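Local coordinates for protein putative fumarylpyruvate hydrolase (Burkholderia cenocepacia, PDB 4MAQ) that is probably a hydrolase of the fumarylacetoacetate hydrolase family, with mixed beta-sheets at its core, present as a two-chain assembly, at residues B[105-117]-B[151-163]. Numbering follows the deposited sequence.
Sequences ADALSHVWGYGVG and LRAATATGHPAAG
Tyr114 and Arg152 form an antiparallel hydrogen-bonded pair: Tyr114 N reaches Arg152 O at 2.9 Å, and Arg152 N answers to Tyr114 O. A third backbone bond, Ala154 N to Trp112 O (2.8 Å, 174° at the hydrogen), carries the pairing into the first turn of helix 154-157, with Ala153 as its N-cap. Gly113 CA lies 3.1 Å from Arg152 O, so the backbones approach closely where Gly113 has no side chain.

Among polar side-chain contacts, Tyr114 OH and His159 ND1 share a hydrogen bond of 2.7 Å, the nitrogen lying in the phenol plane at its edge; the rings stand at 72°. One water joins Tyr114 OH to Pro160 O, and another hydrogen-bonds to His159 NE2, so both imidazole nitrogens have partners.

Three CH-pi contacts add to the packing. Pro160 CD sits 3.5 Å above the centre of the Tyr114 ring, Leu108 CB 3.9 Å from the His159 ring centroid, and Ala153 CA over the Trp112 six-membered ring, offset toward its rim. A chi1 of -178°, setting CG opposite the backbone N, brings the indole against Ala153; Leu151 CB meets its edge, 3.9 Å from Trp112 CZ3.

Strands 111-122, bulged at Trp112 and Gly113 against Ala94, and 146-153 thus pair antiparallel in the mixed sheet of this fumarylacetoacetate hydrolase-family domain, the second turning into helix 154-157, whose following loop brings His159 and Pro160 onto Tyr114.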
# COMPACT_ATOMS: atom_id res chain seq x y z
N ALA B 105 -19.65 17.72 -5.54
CA ALA B 105 -20.55 17.90 -6.68
C ALA B 105 -19.96 17.40 -8.00
O ALA B 105 -20.70 17.12 -8.94
CB ALA B 105 -20.96 19.37 -6.81
N ASP B 106 -18.64 17.27 -8.07
CA ASP B 106 -17.93 16.82 -9.28
C ASP B 106 -17.41 15.39 -9.16
O ASP B 106 -16.87 14.84 -10.11
CB ASP B 106 -16.72 17.74 -9.53
CG ASP B 106 -17.12 19.18 -9.76
OD1 ASP B 106 -18.17 19.41 -10.39
OD2 ASP B 106 -16.39 20.09 -9.31
N ALA B 107 -17.55 14.80 -7.98
CA ALA B 107 -16.86 13.55 -7.69
C ALA B 107 -17.31 12.36 -8.53
O ALA B 107 -16.49 11.57 -9.01
CB ALA B 107 -16.95 13.23 -6.22
N LEU B 108 -18.62 12.24 -8.76
CA LEU B 108 -19.11 11.11 -9.54
C LEU B 108 -18.59 11.13 -10.98
O LEU B 108 -18.48 10.08 -11.59
CB LEU B 108 -20.64 10.98 -9.45
CG LEU B 108 -21.16 10.61 -8.05
CD1 LEU B 108 -22.68 10.57 -8.07
CD2 LEU B 108 -20.59 9.29 -7.54
N SER B 109 -18.24 12.30 -11.50
CA SER B 109 -17.65 12.36 -12.84
C SER B 109 -16.28 11.72 -12.93
O SER B 109 -15.79 11.47 -14.03
CB SER B 109 -17.57 13.79 -13.38
OG SER B 109 -16.46 14.48 -12.82
N HIS B 110 -15.66 11.48 -11.77
CA HIS B 110 -14.38 10.77 -11.71
C HIS B 110 -14.55 9.27 -11.65
O HIS B 110 -13.53 8.55 -11.64
CB HIS B 110 -13.57 11.24 -10.49
CG HIS B 110 -13.09 12.67 -10.61
ND1 HIS B 110 -11.79 12.99 -10.94
CD2 HIS B 110 -13.75 13.85 -10.45
CE1 HIS B 110 -11.67 14.31 -10.97
NE2 HIS B 110 -12.84 14.85 -10.67
N VAL B 111 -15.78 8.77 -11.56
CA VAL B 111 -16.00 7.33 -11.36
C VAL B 111 -16.14 6.61 -12.70
O VAL B 111 -16.99 6.98 -13.52
CB VAL B 111 -17.26 7.08 -10.51
CG1 VAL B 111 -17.61 5.60 -10.44
CG2 VAL B 111 -17.05 7.65 -9.11
N TRP B 112 -15.29 5.61 -12.94
CA TRP B 112 -15.43 4.74 -14.12
C TRP B 112 -16.55 3.71 -13.92
O TRP B 112 -17.31 3.43 -14.84
CB TRP B 112 -14.08 4.02 -14.43
CG TRP B 112 -14.24 3.19 -15.64
CD1 TRP B 112 -14.16 3.61 -16.94
CD2 TRP B 112 -14.69 1.83 -15.68
NE1 TRP B 112 -14.46 2.59 -17.78
CE2 TRP B 112 -14.82 1.49 -17.05
CE3 TRP B 112 -14.97 0.86 -14.71
CZ2 TRP B 112 -15.21 0.21 -17.47
CZ3 TRP B 112 -15.38 -0.41 -15.14
CH2 TRP B 112 -15.48 -0.72 -16.51
N GLY B 113 -16.63 3.10 -12.74
CA GLY B 113 -17.57 2.01 -12.54
C GLY B 113 -17.56 1.47 -11.14
O GLY B 113 -16.99 2.08 -10.22
N TYR B 114 -18.20 0.32 -10.97
CA TYR B 114 -18.46 -0.24 -9.66
C TYR B 114 -18.26 -1.74 -9.64
O TYR B 114 -18.51 -2.43 -10.64
CB TYR B 114 -19.91 0.03 -9.24
CG TYR B 114 -20.16 1.50 -9.05
CD1 TYR B 114 -20.59 2.28 -10.12
CD2 TYR B 114 -19.97 2.11 -7.81
CE1 TYR B 114 -20.80 3.64 -9.99
CE2 TYR B 114 -20.16 3.48 -7.65
CZ TYR B 114 -20.58 4.24 -8.74
OH TYR B 114 -20.78 5.60 -8.52
N GLY B 115 -17.92 -2.27 -8.47
CA GLY B 115 -17.95 -3.69 -8.22
C GLY B 115 -18.33 -3.96 -6.78
O GLY B 115 -18.70 -3.04 -6.03
N VAL B 116 -18.23 -5.23 -6.40
CA VAL B 116 -18.56 -5.65 -5.03
C VAL B 116 -17.31 -6.34 -4.49
O VAL B 116 -16.67 -7.12 -5.20
CB VAL B 116 -19.77 -6.61 -5.00
CG1 VAL B 116 -20.02 -7.13 -3.60
CG2 VAL B 116 -20.98 -5.89 -5.57
N GLY B 117 -16.94 -6.02 -3.26
CA GLY B 117 -15.71 -6.54 -2.69
C GLY B 117 -15.91 -7.06 -1.29
O GLY B 117 -16.95 -6.78 -0.64
N LEU B 151 -15.95 -5.76 -12.60
CA LEU B 151 -16.50 -4.42 -12.55
C LEU B 151 -17.48 -4.16 -13.68
O LEU B 151 -17.33 -4.70 -14.79
CB LEU B 151 -15.38 -3.39 -12.63
CG LEU B 151 -14.23 -3.54 -11.62
CD1 LEU B 151 -13.25 -2.41 -11.84
CD2 LEU B 151 -14.68 -3.58 -10.17
N ARG B 152 -18.46 -3.31 -13.40
CA ARG B 152 -19.36 -2.79 -14.43
C ARG B 152 -19.16 -1.29 -14.61
O ARG B 152 -19.01 -0.56 -13.62
CB ARG B 152 -20.82 -3.07 -14.08
CG ARG B 152 -21.15 -4.55 -14.01
CD ARG B 152 -22.63 -4.73 -13.75
NE ARG B 152 -23.33 -4.53 -14.99
CZ ARG B 152 -24.64 -4.35 -15.10
NH1 ARG B 152 -25.18 -4.18 -16.32
NH2 ARG B 152 -25.40 -4.34 -14.01
N ALA B 153 -19.17 -0.83 -15.85
CA ALA B 153 -19.06 0.61 -16.13
C ALA B 153 -20.25 1.35 -15.55
O ALA B 153 -21.38 0.85 -15.58
CB ALA B 153 -18.99 0.84 -17.63
N ALA B 154 -20.01 2.55 -15.05
CA ALA B 154 -21.09 3.39 -14.51
C ALA B 154 -22.15 3.74 -15.56
O ALA B 154 -23.30 4.02 -15.21
CB ALA B 154 -20.53 4.65 -13.86
N THR B 155 -21.78 3.74 -16.84
CA THR B 155 -22.76 3.96 -17.90
C THR B 155 -23.78 2.82 -17.96
O THR B 155 -24.90 3.01 -18.43
CB THR B 155 -22.07 4.08 -19.27
OG1 THR B 155 -21.25 2.94 -19.48
CG2 THR B 155 -21.20 5.31 -19.33
N ALA B 156 -23.40 1.64 -17.46
CA ALA B 156 -24.31 0.48 -17.39
C ALA B 156 -25.13 0.43 -16.11
O ALA B 156 -26.23 -0.11 -16.12
CB ALA B 156 -23.53 -0.82 -17.54
N THR B 157 -24.61 0.97 -15.01
CA THR B 157 -25.24 0.80 -13.68
C THR B 157 -25.88 2.07 -13.13
O THR B 157 -26.68 2.00 -12.19
CB THR B 157 -24.20 0.34 -12.64
OG1 THR B 157 -23.13 1.28 -12.61
CG2 THR B 157 -23.64 -1.03 -13.01
N GLY B 158 -25.50 3.22 -13.67
CA GLY B 158 -25.68 4.48 -12.94
C GLY B 158 -24.79 4.52 -11.71
O GLY B 158 -23.92 3.68 -11.53
N HIS B 159 -25.00 5.51 -10.85
CA HIS B 159 -24.24 5.65 -9.62
C HIS B 159 -25.13 5.19 -8.50
O HIS B 159 -25.97 5.94 -8.04
CB HIS B 159 -23.78 7.11 -9.42
CG HIS B 159 -22.84 7.59 -10.48
ND1 HIS B 159 -21.57 7.07 -10.64
CD2 HIS B 159 -23.00 8.51 -11.47
CE1 HIS B 159 -20.97 7.67 -11.66
NE2 HIS B 159 -21.82 8.55 -12.18
N PRO B 160 -24.97 3.92 -8.03
CA PRO B 160 -25.93 3.39 -7.07
C PRO B 160 -25.90 4.18 -5.77
O PRO B 160 -24.80 4.51 -5.27
CB PRO B 160 -25.45 1.94 -6.85
CG PRO B 160 -23.98 1.99 -7.19
CD PRO B 160 -23.92 2.92 -8.36
N ALA B 161 -27.07 4.45 -5.21
CA ALA B 161 -27.17 5.21 -3.94
C ALA B 161 -28.08 4.54 -2.93
O ALA B 161 -28.17 4.97 -1.79
CB ALA B 161 -27.60 6.65 -4.20
N ALA B 162 -28.74 3.46 -3.34
CA ALA B 162 -29.68 2.73 -2.49
C ALA B 162 -29.68 1.29 -2.96
O ALA B 162 -29.33 0.98 -4.12
CB ALA B 162 -31.10 3.35 -2.57
N GLY B 163 -30.06 0.39 -2.06
CA GLY B 163 -30.25 -1.00 -2.42
C GLY B 163 -29.49 -1.96 -1.51
O GLY B 163 -28.56 -1.57 -0.78
O HOH W 1 -20.86 10.70 -13.92
O HOH W 2 -22.47 5.94 -6.17